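PDB 3P09: beta-lactamase from Francisella tularensis subsp. tularensis, which probably hydrolyses beta-lactam antibiotics to substituted beta-amino acids, as a member of the class-A beta-lactamase family associated with antibiotic resistance. Local coordinates for residues 42-46 and 182-186; 89-95 and 132-136; 185-190 and 202-206; 256-260 and 273-278. One frame throughout, in Å; residues are numbered along the deposited sequence.

Interaction 1: residues 42-46 and 182-186; sequences YTLNT and TKDIY. With SO4 (sulfate ion), chain D.
Tyr42 O receives the methyl CG2 of Thr182 at 3.5 Å, and the same oxygen takes the backbone N-H of Gly256 in the neighbouring strand. Thr182 suits this spot because its two branches do different work. With chi1 at -61°, OG1 sits beside its own backbone N and is hydrogen-bonded to Pro178 O, one turn earlier in the helix. CG2, anti to that N, is thereby left to meet the strand. It also approaches the Tyr42 ring at its edge, 3.9 Å from CD1.

Strand 38-44 belongs to the five-stranded antiparallel sheet of the class-A beta-lactamase fold, and helix 178-190 packs against one face of that sheet. The two short segments run roughly parallel, 29° apart, with axes 8.5 Å from each other. Leu44 and the helix side chains pack in this interval. A leucine can reach from the strand to the helix surface with one methyl: Leu44 CD1 is 3.7 Å from Tyr186 CB and also touches the helix backbone at Lys183 CA. The aliphatic start of Lys183 flanks this methyl, with CG 3.8 Å from Leu44 CD1, while the rest of the lysine leads its ammonium away from the strand, as befits an exposed position. Tyr186 crosses Leu44 at about a right angle, and its ring also meets that of Phe190. At the other end of the contact, Tyr42 OH donates to O3 of a sulfate, probably from the crystallisation liquor, that Lys53 also binds; the modelled bond is very short, so its exact length is doubtful.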
loop_
_atom_site.group_PDB
_atom_site.type_symbol
_atom_site.label_atom_id
_atom_site.label_comp_id
_atom_site.label_asym_id
_atom_site.label_seq_id
_atom_site.Cartn_x
_atom_site.Cartn_y
_atom_site.Cartn_z
ATOM N N TYR A 42 -9.121 0.231 8.977
ATOM C CA TYR A 42 -8.413 0.108 10.240
ATOM C C TYR A 42 -7.570 1.339 10.482
ATOM O O TYR A 42 -6.922 1.842 9.561
ATOM C CB TYR A 42 -7.536 -1.142 10.262
ATOM C CG TYR A 42 -7.122 -1.560 11.668
ATOM C CD1 TYR A 42 -5.840 -1.327 12.132
ATOM C CD2 TYR A 42 -8.026 -2.185 12.524
ATOM C CE1 TYR A 42 -5.462 -1.707 13.401
ATOM C CE2 TYR A 42 -7.655 -2.566 13.797
ATOM C CZ TYR A 42 -6.372 -2.319 14.229
ATOM O OH TYR A 42 -5.982 -2.688 15.492
ATOM N N THR A 43 -7.581 1.838 11.714
ATOM C CA THR A 43 -6.681 2.934 12.075
ATOM C C THR A 43 -5.782 2.493 13.211
ATOM O O THR A 43 -6.176 1.671 14.042
ATOM C CB THR A 43 -7.432 4.152 12.571
ATOM O OG1 THR A 43 -8.080 3.819 13.807
ATOM C CG2 THR A 43 -8.456 4.587 11.563
ATOM N N LEU A 44 -4.577 3.045 13.265
ATOM C CA LEU A 44 -3.643 2.663 14.305
ATOM C C LEU A 44 -3.032 3.916 14.893
ATOM O O LEU A 44 -2.442 4.714 14.169
ATOM C CB LEU A 44 -2.543 1.782 13.729
ATOM C CG LEU A 44 -2.350 0.401 14.330
ATOM C CD1 LEU A 44 -0.972 -0.084 13.963
ATOM C CD2 LEU A 44 -2.513 0.446 15.826
ATOM N N ASN A 45 -3.181 4.076 16.205
ATOM C CA ASN A 45 -2.607 5.198 16.940
ATOM C C ASN A 45 -1.295 4.837 17.627
ATOM O O ASN A 45 -0.930 3.666 17.740
ATOM C CB ASN A 45 -3.602 5.727 17.976
ATOM C CG ASN A 45 -4.348 6.955 17.495
ATOM O OD1 ASN A 45 -5.445 6.860 16.940
ATOM N ND2 ASN A 45 -3.752 8.123 17.706
ATOM N N THR A 46 -0.598 5.855 18.107
ATOM C CA THR A 46 0.728 5.667 18.674
ATOM C C THR A 46 0.694 5.035 20.069
ATOM O O THR A 46 0.239 5.647 21.032
ATOM C CB THR A 46 1.499 6.999 18.704
ATOM O OG1 THR A 46 0.746 7.968 19.444
ATOM C CG2 THR A 46 1.722 7.515 17.270
ATOM N N THR A 182 -2.434 -2.345 7.736
ATOM C CA THR A 182 -2.316 -1.056 8.417
ATOM C C THR A 182 -1.291 -1.131 9.550
ATOM O O THR A 182 -0.491 -0.221 9.725
ATOM C CB THR A 182 -3.696 -0.565 8.956
ATOM O OG1 THR A 182 -4.596 -0.394 7.862
ATOM C CG2 THR A 182 -3.579 0.777 9.679
ATOM N N LYS A 183 -1.323 -2.206 10.331
ATOM C CA LYS A 183 -0.246 -2.463 11.287
ATOM C C LYS A 183 1.116 -2.490 10.563
ATOM O O LYS A 183 2.119 -2.000 11.083
ATOM C CB LYS A 183 -0.493 -3.770 12.058
ATOM C CG LYS A 183 -1.654 -3.682 13.064
ATOM C CD LYS A 183 -1.661 -4.839 14.076
ATOM C CE LYS A 183 -1.437 -6.164 13.405
ATOM N NZ LYS A 183 -1.120 -7.252 14.388
ATOM N N ASP A 184 1.146 -3.045 9.354
ATOM C CA ASP A 184 2.401 -3.130 8.595
ATOM C C ASP A 184 2.987 -1.763 8.260
ATOM O O ASP A 184 4.176 -1.529 8.446
ATOM C CB ASP A 184 2.205 -3.882 7.279
ATOM C CG ASP A 184 2.030 -5.373 7.476
ATOM O OD1 ASP A 184 2.332 -5.877 8.586
ATOM O OD2 ASP A 184 1.599 -6.039 6.510
ATOM N N ILE A 185 2.158 -0.873 7.729
ATOM C CA ILE A 185 2.681 0.424 7.306
ATOM C C ILE A 185 3.107 1.228 8.530
ATOM O O ILE A 185 4.097 1.951 8.493
ATOM C CB ILE A 185 1.668 1.208 6.425
ATOM C CG1 ILE A 185 2.399 2.267 5.587
ATOM C CG2 ILE A 185 0.577 1.845 7.271
ATOM C CD1 ILE A 185 1.517 2.905 4.504
ATOM N N TYR A 186 2.375 1.080 9.629
ATOM C CA TYR A 186 2.720 1.799 10.862
ATOM C C TYR A 186 4.040 1.280 11.412
ATOM O O TYR A 186 4.909 2.050 11.827
ATOM C CB TYR A 186 1.634 1.601 11.924
ATOM C CG TYR A 186 1.850 2.454 13.154
ATOM C CD1 TYR A 186 2.584 1.982 14.237
ATOM C CD2 TYR A 186 1.336 3.744 13.223
ATOM C CE1 TYR A 186 2.788 2.774 15.370
ATOM C CE2 TYR A 186 1.541 4.542 14.337
ATOM C CZ TYR A 186 2.263 4.052 15.408
ATOM O OH TYR A 186 2.454 4.850 16.511
HETATM S S SO4 D . -8.316 -3.914 17.756
HETATM O O1 SO4 D . -8.674 -2.501 17.865
HETATM O O2 SO4 D . -9.511 -4.737 17.924
HETATM O O3 SO4 D . -7.735 -4.186 16.447
HETATM O O4 SO4 D . -7.347 -4.250 18.795
#

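Interaction 2: residues 89-95 and 132-136; sequences IPINQDD and ILVRE
Asp95 and Arg135 form the salt bridge that spans this contact, with Arg135 NH1 3.2 Å from Asp95 OD1. The bond is moderately bent, at 149°. The oxygen lies in the guanidinium plane and is met on its syn side, but the donor is tilted out of the carboxylate plane; the two planar groups are 38° apart. On the far side of the guanidinium, Glu136 OE2 takes both NE and NH2 of Arg135, the shorter bond being 2.9 Å from NH2. Two carboxylates along its edges thus fix the rotation of the arginine, whose several in-plane N-H groups can serve both at once.

Among the other polar bonds, Asp95 OD2 accepts the backbone N-H of Asn92 at 2.9 Å from N. A water joins the same OD2 to Pro90 O and Arg135 NH2.

Apolar contacts lie beside this network. Ile132 divides its branches: CG2 meets Ile89 CG2 at 3.8 Å, while CD1 meets Ile91 CD1 at 3.7 Å and lies against Asp95 OD2. Ile89 CD1 extends to the carboxylate of Glu136.

This partly buried salt-bridge network ties the loop and short helix after strand 88-90 to helix 127-137, in the mainly helical part of the class-A fold. Strand 88-90 pairs with strand 112-114, Ile89 rests on Leu118 of helix 115-123, and Leu133 touches that helix and helix 66-80.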
loop_
_atom_site.group_PDB
_atom_site.type_symbol
_atom_site.label_atom_id
_atom_site.label_comp_id
_atom_site.label_asym_id
_atom_site.label_seq_id
_atom_site.Cartn_x
_atom_site.Cartn_y
_atom_site.Cartn_z
ATOM N N ILE A 89 21.409 -0.845 -10.905
ATOM C CA ILE A 89 20.702 -1.930 -11.567
ATOM C C ILE A 89 20.405 -1.550 -13.005
ATOM O O ILE A 89 19.751 -0.549 -13.255
ATOM C CB ILE A 89 19.337 -2.232 -10.894
ATOM C CG1 ILE A 89 19.480 -2.359 -9.369
ATOM C CG2 ILE A 89 18.731 -3.489 -11.495
ATOM C CD1 ILE A 89 20.487 -3.440 -8.926
ATOM N N PRO A 90 20.888 -2.352 -13.961
ATOM C CA PRO A 90 20.526 -2.167 -15.369
ATOM C C PRO A 90 19.022 -2.307 -15.598
ATOM O O PRO A 90 18.398 -3.215 -15.059
ATOM C CB PRO A 90 21.274 -3.306 -16.070
ATOM C CG PRO A 90 22.444 -3.575 -15.191
ATOM C CD PRO A 90 21.933 -3.374 -13.786
ATOM N N ILE A 91 18.442 -1.396 -16.369
ATOM C CA ILE A 91 17.037 -1.501 -16.740
ATOM C C ILE A 91 16.981 -2.007 -18.179
ATOM O O ILE A 91 17.442 -1.327 -19.089
ATOM C CB ILE A 91 16.317 -0.139 -16.650
ATOM C CG1 ILE A 91 16.499 0.468 -15.256
ATOM C CG2 ILE A 91 14.841 -0.287 -16.981
ATOM C CD1 ILE A 91 16.189 -0.489 -14.128
ATOM N N ASN A 92 16.438 -3.207 -18.371
ATOM C CA ASN A 92 16.377 -3.826 -19.696
ATOM C C ASN A 92 14.951 -3.822 -20.248
ATOM O O ASN A 92 13.987 -3.770 -19.486
ATOM C CB ASN A 92 16.912 -5.264 -19.630
ATOM C CG ASN A 92 18.334 -5.332 -19.085
ATOM O OD1 ASN A 92 19.201 -4.551 -19.479
ATOM N ND2 ASN A 92 18.573 -6.255 -18.164
ATOM N N GLN A 93 14.818 -3.894 -21.569
ATOM C CA GLN A 93 13.504 -3.853 -22.202
ATOM C C GLN A 93 12.611 -4.970 -21.683
ATOM O O GLN A 93 11.426 -4.767 -21.443
ATOM C CB GLN A 93 13.622 -3.962 -23.728
ATOM C CG GLN A 93 12.318 -3.640 -24.451
ATOM C CD GLN A 93 11.831 -2.220 -24.173
ATOM O OE1 GLN A 93 10.736 -2.021 -23.646
ATOM N NE2 GLN A 93 12.641 -1.230 -24.532
ATOM N N ASP A 94 13.191 -6.149 -21.500
ATOM C CA ASP A 94 12.436 -7.293 -21.008
ATOM C C ASP A 94 11.950 -7.086 -19.568
ATOM O O ASP A 94 11.062 -7.784 -19.106
ATOM C CB ASP A 94 13.255 -8.579 -21.136
ATOM C CG ASP A 94 14.598 -8.490 -20.438
ATOM O OD1 ASP A 94 15.578 -9.054 -20.972
ATOM O OD2 ASP A 94 14.679 -7.867 -19.356
ATOM N N ASP A 95 12.530 -6.122 -18.862
ATOM C CA ASP A 95 12.039 -5.772 -17.530
ATOM C C ASP A 95 10.673 -5.104 -17.641
ATOM O O ASP A 95 9.802 -5.288 -16.783
ATOM C CB ASP A 95 13.018 -4.828 -16.832
ATOM C CG ASP A 95 14.232 -5.545 -16.302
ATOM O OD1 ASP A 95 14.079 -6.705 -15.866
ATOM O OD2 ASP A 95 15.336 -4.955 -16.317
ATOM N N ILE A 132 11.608 -5.843 -10.629
ATOM C CA ILE A 132 13.065 -5.789 -10.475
ATOM C C ILE A 132 13.458 -5.909 -9.001
ATOM O O ILE A 132 14.383 -6.642 -8.645
ATOM C CB ILE A 132 13.645 -4.487 -11.074
ATOM C CG1 ILE A 132 13.529 -4.512 -12.607
ATOM C CG2 ILE A 132 15.099 -4.288 -10.634
ATOM C CD1 ILE A 132 13.821 -3.199 -13.265
ATOM N N LEU A 133 12.736 -5.204 -8.135
ATOM C CA LEU A 133 13.052 -5.221 -6.711
ATOM C C LEU A 133 12.853 -6.603 -6.107
ATOM O O LEU A 133 13.675 -7.058 -5.302
ATOM C CB LEU A 133 12.215 -4.184 -5.956
ATOM C CG LEU A 133 12.613 -2.723 -6.239
ATOM C CD1 LEU A 133 11.654 -1.786 -5.573
ATOM C CD2 LEU A 133 14.044 -2.430 -5.761
ATOM N N VAL A 134 11.767 -7.267 -6.499
ATOM C CA VAL A 134 11.496 -8.634 -6.047
ATOM C C VAL A 134 12.667 -9.534 -6.436
ATOM O O VAL A 134 13.157 -10.316 -5.629
ATOM C CB VAL A 134 10.192 -9.200 -6.668
ATOM C CG1 VAL A 134 10.132 -10.728 -6.516
ATOM C CG2 VAL A 134 8.976 -8.548 -6.046
ATOM N N ARG A 135 13.127 -9.398 -7.675
ATOM C CA ARG A 135 14.276 -10.167 -8.130
ATOM C C ARG A 135 15.531 -9.825 -7.326
ATOM O O ARG A 135 16.233 -10.712 -6.860
ATOM C CB ARG A 135 14.519 -9.928 -9.623
ATOM C CG ARG A 135 15.634 -10.794 -10.210
ATOM C CD ARG A 135 15.986 -10.353 -11.616
ATOM N NE ARG A 135 16.611 -9.036 -11.604
ATOM C CZ ARG A 135 16.374 -8.079 -12.497
ATOM N NH1 ARG A 135 15.516 -8.278 -13.490
ATOM N NH2 ARG A 135 16.996 -6.917 -12.394
ATOM N N GLU A 136 15.822 -8.535 -7.164
ATOM C CA GLU A 136 17.045 -8.123 -6.466
ATOM C C GLU A 136 16.995 -8.456 -4.978
ATOM O O GLU A 136 18.033 -8.558 -4.324
ATOM C CB GLU A 136 17.345 -6.629 -6.676
ATOM C CG GLU A 136 17.538 -6.223 -8.151
ATOM C CD GLU A 136 18.687 -6.963 -8.823
ATOM O OE1 GLU A 136 19.690 -7.253 -8.134
ATOM O OE2 GLU A 136 18.582 -7.248 -10.041
HETATM O O HOH W 1 17.280 -5.677 -14.806
#

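Interaction 3: residues 185-190 and 202-206; sequences IYKLAF and FIKYL
Phe202 holds its ring anti to the backbone N, chi1 180°, which carries it straight out from helix 196-208 to helix 178-190. There the backbone of Leu188 presents CB to the ring, while chi1 of -76° places CG so that CD1 comes to the ring as well. The meeting is a CH-pi contact: Leu188 CB stands 4.0 Å from the centroid of the Phe202 ring, over one face and offset toward the rim, with its nearest ring atom, CE2, at 3.6 Å. Leu188 CD1 stays on the same side of the ring, near Phe202 CZ at 3.9 Å. Leu206, one turn on from Phe202, covers the opposite face with CG, so the flat aromatic lies between two leucines. At the ring edge, in its plane, Ala189 CB lies 4.0 Å from Phe202 CD2.

A methyl at Ala189 lets the helices come close: the same CB touches Ile203 CG1 at 3.9 Å. Ile203 CD1 reaches further, to Ala189 O at 3.7 Å and to the Phe190 ring. Toward the other end, the long branch of Ile185 lies obliquely across Leu206, with CD1 meeting CD1 at 3.9 Å. Branched and aromatic residues serve well here, since the side chains that meet are all apolar. The segments are steeply inclined, 122° between their directions, with axes 10.1 Å apart.

This is helix-helix packing beside the sheet of the class-A beta-lactamase fold. Phe68 of helix 66-80 touches Ile185 and Leu188, and its Leu75 touches Phe202. Ile185 also meets Val242 and Ile244 of strand 239-246, while Leu206 bonds through its backbone to Asp228 on strand 225-232.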
loop_
_atom_site.group_PDB
_atom_site.type_symbol
_atom_site.label_atom_id
_atom_site.label_comp_id
_atom_site.label_asym_id
_atom_site.label_seq_id
_atom_site.Cartn_x
_atom_site.Cartn_y
_atom_site.Cartn_z
ATOM N N ILE A 185 2.158 -0.873 7.729
ATOM C CA ILE A 185 2.681 0.424 7.306
ATOM C C ILE A 185 3.107 1.228 8.530
ATOM O O ILE A 185 4.097 1.951 8.493
ATOM C CB ILE A 185 1.668 1.208 6.425
ATOM C CG1 ILE A 185 2.399 2.267 5.587
ATOM C CG2 ILE A 185 0.577 1.845 7.271
ATOM C CD1 ILE A 185 1.517 2.905 4.504
ATOM N N TYR A 186 2.375 1.080 9.629
ATOM C CA TYR A 186 2.720 1.799 10.862
ATOM C C TYR A 186 4.040 1.280 11.412
ATOM O O TYR A 186 4.909 2.050 11.827
ATOM C CB TYR A 186 1.634 1.601 11.924
ATOM C CG TYR A 186 1.850 2.454 13.154
ATOM C CD1 TYR A 186 2.584 1.982 14.237
ATOM C CD2 TYR A 186 1.336 3.744 13.223
ATOM C CE1 TYR A 186 2.788 2.774 15.370
ATOM C CE2 TYR A 186 1.541 4.542 14.337
ATOM C CZ TYR A 186 2.263 4.052 15.408
ATOM O OH TYR A 186 2.454 4.850 16.511
ATOM N N LYS A 187 4.185 -0.043 11.425
ATOM C CA LYS A 187 5.390 -0.645 11.981
ATOM C C LYS A 187 6.606 -0.226 11.164
ATOM O O LYS A 187 7.668 0.105 11.719
ATOM C CB LYS A 187 5.254 -2.164 12.037
ATOM C CG LYS A 187 6.431 -2.876 12.679
ATOM C CD LYS A 187 6.005 -4.262 13.156
ATOM C CE LYS A 187 7.160 -5.014 13.799
ATOM N NZ LYS A 187 7.746 -4.272 14.952
ATOM N N LEU A 188 6.449 -0.201 9.845
ATOM C CA LEU A 188 7.571 0.186 8.983
ATOM C C LEU A 188 7.983 1.652 9.177
ATOM O O LEU A 188 9.171 1.990 9.186
ATOM C CB LEU A 188 7.241 -0.097 7.517
ATOM C CG LEU A 188 7.326 -1.575 7.097
ATOM C CD1 LEU A 188 6.712 -1.770 5.735
ATOM C CD2 LEU A 188 8.779 -2.081 7.112
ATOM N N ALA A 189 7.006 2.529 9.339
ATOM C CA ALA A 189 7.298 3.957 9.409
ATOM C C ALA A 189 7.703 4.400 10.819
ATOM O O ALA A 189 8.505 5.328 10.986
ATOM C CB ALA A 189 6.083 4.755 8.912
ATOM N N PHE A 190 7.155 3.733 11.833
ATOM C CA PHE A 190 7.320 4.198 13.214
ATOM C C PHE A 190 7.831 3.151 14.195
ATOM O O PHE A 190 8.182 3.483 15.331
ATOM C CB PHE A 190 5.996 4.757 13.725
ATOM C CG PHE A 190 5.421 5.818 12.843
ATOM C CD1 PHE A 190 6.088 7.022 12.668
ATOM C CD2 PHE A 190 4.232 5.614 12.186
ATOM C CE1 PHE A 190 5.574 7.998 11.845
ATOM C CE2 PHE A 190 3.706 6.590 11.360
ATOM C CZ PHE A 190 4.388 7.789 11.191
ATOM N N PHE A 202 11.695 5.590 4.154
ATOM C CA PHE A 202 10.411 4.982 3.855
ATOM C C PHE A 202 9.304 6.038 3.846
ATOM O O PHE A 202 8.492 6.118 2.922
ATOM C CB PHE A 202 10.122 3.900 4.895
ATOM C CG PHE A 202 8.814 3.187 4.698
ATOM C CD1 PHE A 202 8.668 2.254 3.683
ATOM C CD2 PHE A 202 7.749 3.418 5.557
ATOM C CE1 PHE A 202 7.473 1.575 3.510
ATOM C CE2 PHE A 202 6.544 2.747 5.394
ATOM C CZ PHE A 202 6.405 1.822 4.372
ATOM N N ILE A 203 9.276 6.846 4.892
ATOM C CA ILE A 203 8.292 7.911 5.015
ATOM C C ILE A 203 8.360 8.880 3.837
ATOM O O ILE A 203 7.336 9.265 3.278
ATOM C CB ILE A 203 8.527 8.685 6.321
ATOM C CG1 ILE A 203 7.994 7.861 7.501
ATOM C CG2 ILE A 203 7.876 10.062 6.259
ATOM C CD1 ILE A 203 8.450 8.373 8.867
ATOM N N LYS A 204 9.569 9.274 3.456
ATOM C CA LYS A 204 9.720 10.188 2.325
ATOM C C LYS A 204 9.183 9.591 1.009
ATOM O O LYS A 204 8.519 10.282 0.233
ATOM C CB LYS A 204 11.176 10.657 2.190
ATOM C CG LYS A 204 11.428 11.694 1.090
ATOM C CD LYS A 204 10.554 12.936 1.260
ATOM C CE LYS A 204 11.102 14.143 0.493
ATOM N NZ LYS A 204 11.066 13.971 -0.989
ATOM N N TYR A 205 9.455 8.312 0.753
ATOM C CA TYR A 205 8.889 7.671 -0.442
ATOM C C TYR A 205 7.362 7.779 -0.464
ATOM O O TYR A 205 6.748 8.095 -1.488
ATOM C CB TYR A 205 9.202 6.176 -0.487
ATOM C CG TYR A 205 10.636 5.743 -0.689
ATOM C CD1 TYR A 205 11.472 6.360 -1.611
ATOM C CD2 TYR A 205 11.134 4.657 0.028
ATOM C CE1 TYR A 205 12.798 5.908 -1.787
ATOM C CE2 TYR A 205 12.428 4.205 -0.138
ATOM C CZ TYR A 205 13.256 4.821 -1.045
ATOM O OH TYR A 205 14.546 4.320 -1.160
ATOM N N LEU A 206 6.742 7.446 0.660
ATOM C CA LEU A 206 5.285 7.448 0.757
ATOM C C LEU A 206 4.717 8.848 0.546
ATOM O O LEU A 206 3.662 9.027 -0.080
ATOM C CB LEU A 206 4.866 6.925 2.127
ATOM C CG LEU A 206 5.062 5.431 2.383
ATOM C CD1 LEU A 206 4.667 5.161 3.823
ATOM C CD2 LEU A 206 4.245 4.577 1.410
#

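Interaction 4: residues 256-260 and 273-278; sequences GILYT and IIQQAA
Tyr259 and Ile273 meet face-on: the methyl CG2 of Ile273 lies 4.0 Å from the centroid of the tyrosine ring, close to its normal, in a CH-pi contact. Tyr259 has its ring anti to the backbone N. Ile273 likewise has CG1 anti to N, chi1 -162°, which sends CD1 along the ring to Tyr259 CE1 at 3.6 Å and puts CG2 between its backbone N and carbonyl carbon, from where it lies over the ring face. The hydroxyl of Tyr259 is bonded to Asp36 O, so a tyrosine can keep its ring among hydrocarbons and still satisfy its polar end.

Ile274 folds its chain at chi2, -65°, so that CD1 turns into the sheet and touches both Ile257 CG2, at 3.6 Å, and Tyr259 CB, at 4.0 Å. Ile257 slides past it in the opposite direction, extending CD1 over the helix backbone to Ala278 N at 3.9 Å. The small side chains of Ala277 and Ala278 suit this place, leaving room for the isoleucine.

Helix 271-289 thus lies on one face of the sheet at strand 253-260, the segments roughly antiparallel with 143° between their directions, in the sheet-covering pattern of the C-terminal helix in class-A beta-lactamases.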
loop_
_atom_site.group_PDB
_atom_site.type_symbol
_atom_site.label_atom_id
_atom_site.label_comp_id
_atom_site.label_asym_id
_atom_site.label_seq_id
_atom_site.Cartn_x
_atom_site.Cartn_y
_atom_site.Cartn_z
ATOM N N GLY A 256 -5.818 2.336 6.899
ATOM C CA GLY A 256 -5.999 1.495 5.721
ATOM C C GLY A 256 -7.472 1.449 5.364
ATOM O O GLY A 256 -8.309 1.241 6.244
ATOM N N ILE A 257 -7.793 1.673 4.090
ATOM C CA ILE A 257 -9.159 1.529 3.588
ATOM C C ILE A 257 -9.119 0.653 2.340
ATOM O O ILE A 257 -8.466 1.008 1.352
ATOM C CB ILE A 257 -9.783 2.895 3.231
ATOM C CG1 ILE A 257 -9.753 3.839 4.435
ATOM C CG2 ILE A 257 -11.197 2.705 2.721
ATOM C CD1 ILE A 257 -10.271 5.241 4.135
ATOM N N LEU A 258 -9.770 -0.510 2.403
ATOM C CA LEU A 258 -9.759 -1.456 1.291
ATOM C C LEU A 258 -11.198 -1.652 0.842
ATOM O O LEU A 258 -12.121 -1.668 1.664
ATOM C CB LEU A 258 -9.153 -2.797 1.713
ATOM C CG LEU A 258 -7.869 -2.695 2.566
ATOM C CD1 LEU A 258 -7.375 -4.085 2.950
ATOM C CD2 LEU A 258 -6.758 -1.936 1.869
ATOM N N TYR A 259 -11.402 -1.782 -0.460
ATOM C CA TYR A 259 -12.758 -1.932 -0.970
ATOM C C TYR A 259 -12.753 -2.995 -2.049
ATOM O O TYR A 259 -11.856 -3.013 -2.886
ATOM C CB TYR A 259 -13.310 -0.603 -1.525
ATOM C CG TYR A 259 -14.628 -0.797 -2.224
ATOM C CD1 TYR A 259 -15.779 -1.051 -1.497
ATOM C CD2 TYR A 259 -14.722 -0.765 -3.617
ATOM C CE1 TYR A 259 -16.995 -1.273 -2.134
ATOM C CE2 TYR A 259 -15.942 -0.976 -4.261
ATOM C CZ TYR A 259 -17.073 -1.232 -3.508
ATOM O OH TYR A 259 -18.294 -1.451 -4.121
ATOM N N THR A 260 -13.738 -3.885 -2.020
ATOM C CA THR A 260 -13.881 -4.865 -3.086
ATOM C C THR A 260 -15.333 -5.301 -3.209
ATOM O O THR A 260 -16.102 -5.237 -2.242
ATOM C CB THR A 260 -12.955 -6.098 -2.861
ATOM O OG1 THR A 260 -12.882 -6.881 -4.058
ATOM C CG2 THR A 260 -13.454 -6.957 -1.721
ATOM N N ILE A 273 -16.039 5.821 -2.938
ATOM C CA ILE A 273 -16.326 5.213 -1.651
ATOM C C ILE A 273 -15.163 5.412 -0.671
ATOM O O ILE A 273 -15.380 5.647 0.519
ATOM C CB ILE A 273 -16.710 3.738 -1.762
ATOM C CG1 ILE A 273 -17.419 3.290 -0.482
ATOM C CG2 ILE A 273 -15.480 2.856 -2.050
ATOM C CD1 ILE A 273 -17.855 1.830 -0.508
ATOM N N ILE A 274 -13.935 5.334 -1.178
ATOM C CA ILE A 274 -12.775 5.627 -0.366
ATOM C C ILE A 274 -12.850 7.083 0.121
ATOM O O ILE A 274 -12.607 7.370 1.297
ATOM C CB ILE A 274 -11.446 5.420 -1.143
ATOM C CG1 ILE A 274 -11.427 4.060 -1.840
ATOM C CG2 ILE A 274 -10.249 5.565 -0.204
ATOM C CD1 ILE A 274 -11.448 2.897 -0.900
ATOM N N GLN A 275 -13.191 8.000 -0.776
ATOM C CA GLN A 275 -13.293 9.404 -0.382
ATOM C C GLN A 275 -14.271 9.578 0.770
ATOM O O GLN A 275 -14.000 10.284 1.748
ATOM C CB GLN A 275 -13.736 10.268 -1.558
ATOM C CG GLN A 275 -12.765 10.246 -2.708
ATOM C CD GLN A 275 -13.332 10.920 -3.925
ATOM O OE1 GLN A 275 -14.484 11.351 -3.920
ATOM N NE2 GLN A 275 -12.532 11.016 -4.981
ATOM N N GLN A 276 -15.414 8.925 0.657
ATOM C CA GLN A 276 -16.470 9.125 1.631
ATOM C C GLN A 276 -16.119 8.473 2.970
ATOM O O GLN A 276 -16.350 9.059 4.031
ATOM C CB GLN A 276 -17.805 8.636 1.067
ATOM C CG GLN A 276 -18.317 9.527 -0.070
ATOM C CD GLN A 276 -19.383 8.848 -0.909
ATOM O OE1 GLN A 276 -20.326 8.257 -0.380
ATOM N NE2 GLN A 276 -19.231 8.920 -2.225
ATOM N N ALA A 277 -15.543 7.276 2.915
ATOM C CA ALA A 277 -15.080 6.606 4.121
ATOM C C ALA A 277 -14.018 7.445 4.814
ATOM O O ALA A 277 -14.048 7.607 6.035
ATOM C CB ALA A 277 -14.537 5.224 3.801
ATOM N N ALA A 278 -13.084 7.985 4.034
ATOM C CA ALA A 278 -12.006 8.805 4.597
ATOM C C ALA A 278 -12.541 10.074 5.246
ATOM O O ALA A 278 -11.974 10.574 6.214
ATOM C CB ALA A 278 -10.966 9.148 3.524
#

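In the fold
Interactions 1, 3 and 4 gather round the antiparallel sheet, while interaction 2 lies apart in the helical region, its centre 31 Å from that of interaction 1 and 33 Å from that of interaction 4. Interactions 1 and 3 share Ile185 and Tyr186 on helix 178-190, their centres 10 Å apart. Interactions 1 and 4 are joined directly by the pairing of strands 38-44 and 253-260, where Tyr42 O lies 2.9 Å from Gly256 N; they cover opposite faces of the sheet. Interaction 3 borders the probable active site: Leu206 touches residues of an SxxK pattern, as in serine beta-lactamases. Along the chain, interaction 2 nests inside the loop closed by interaction 1.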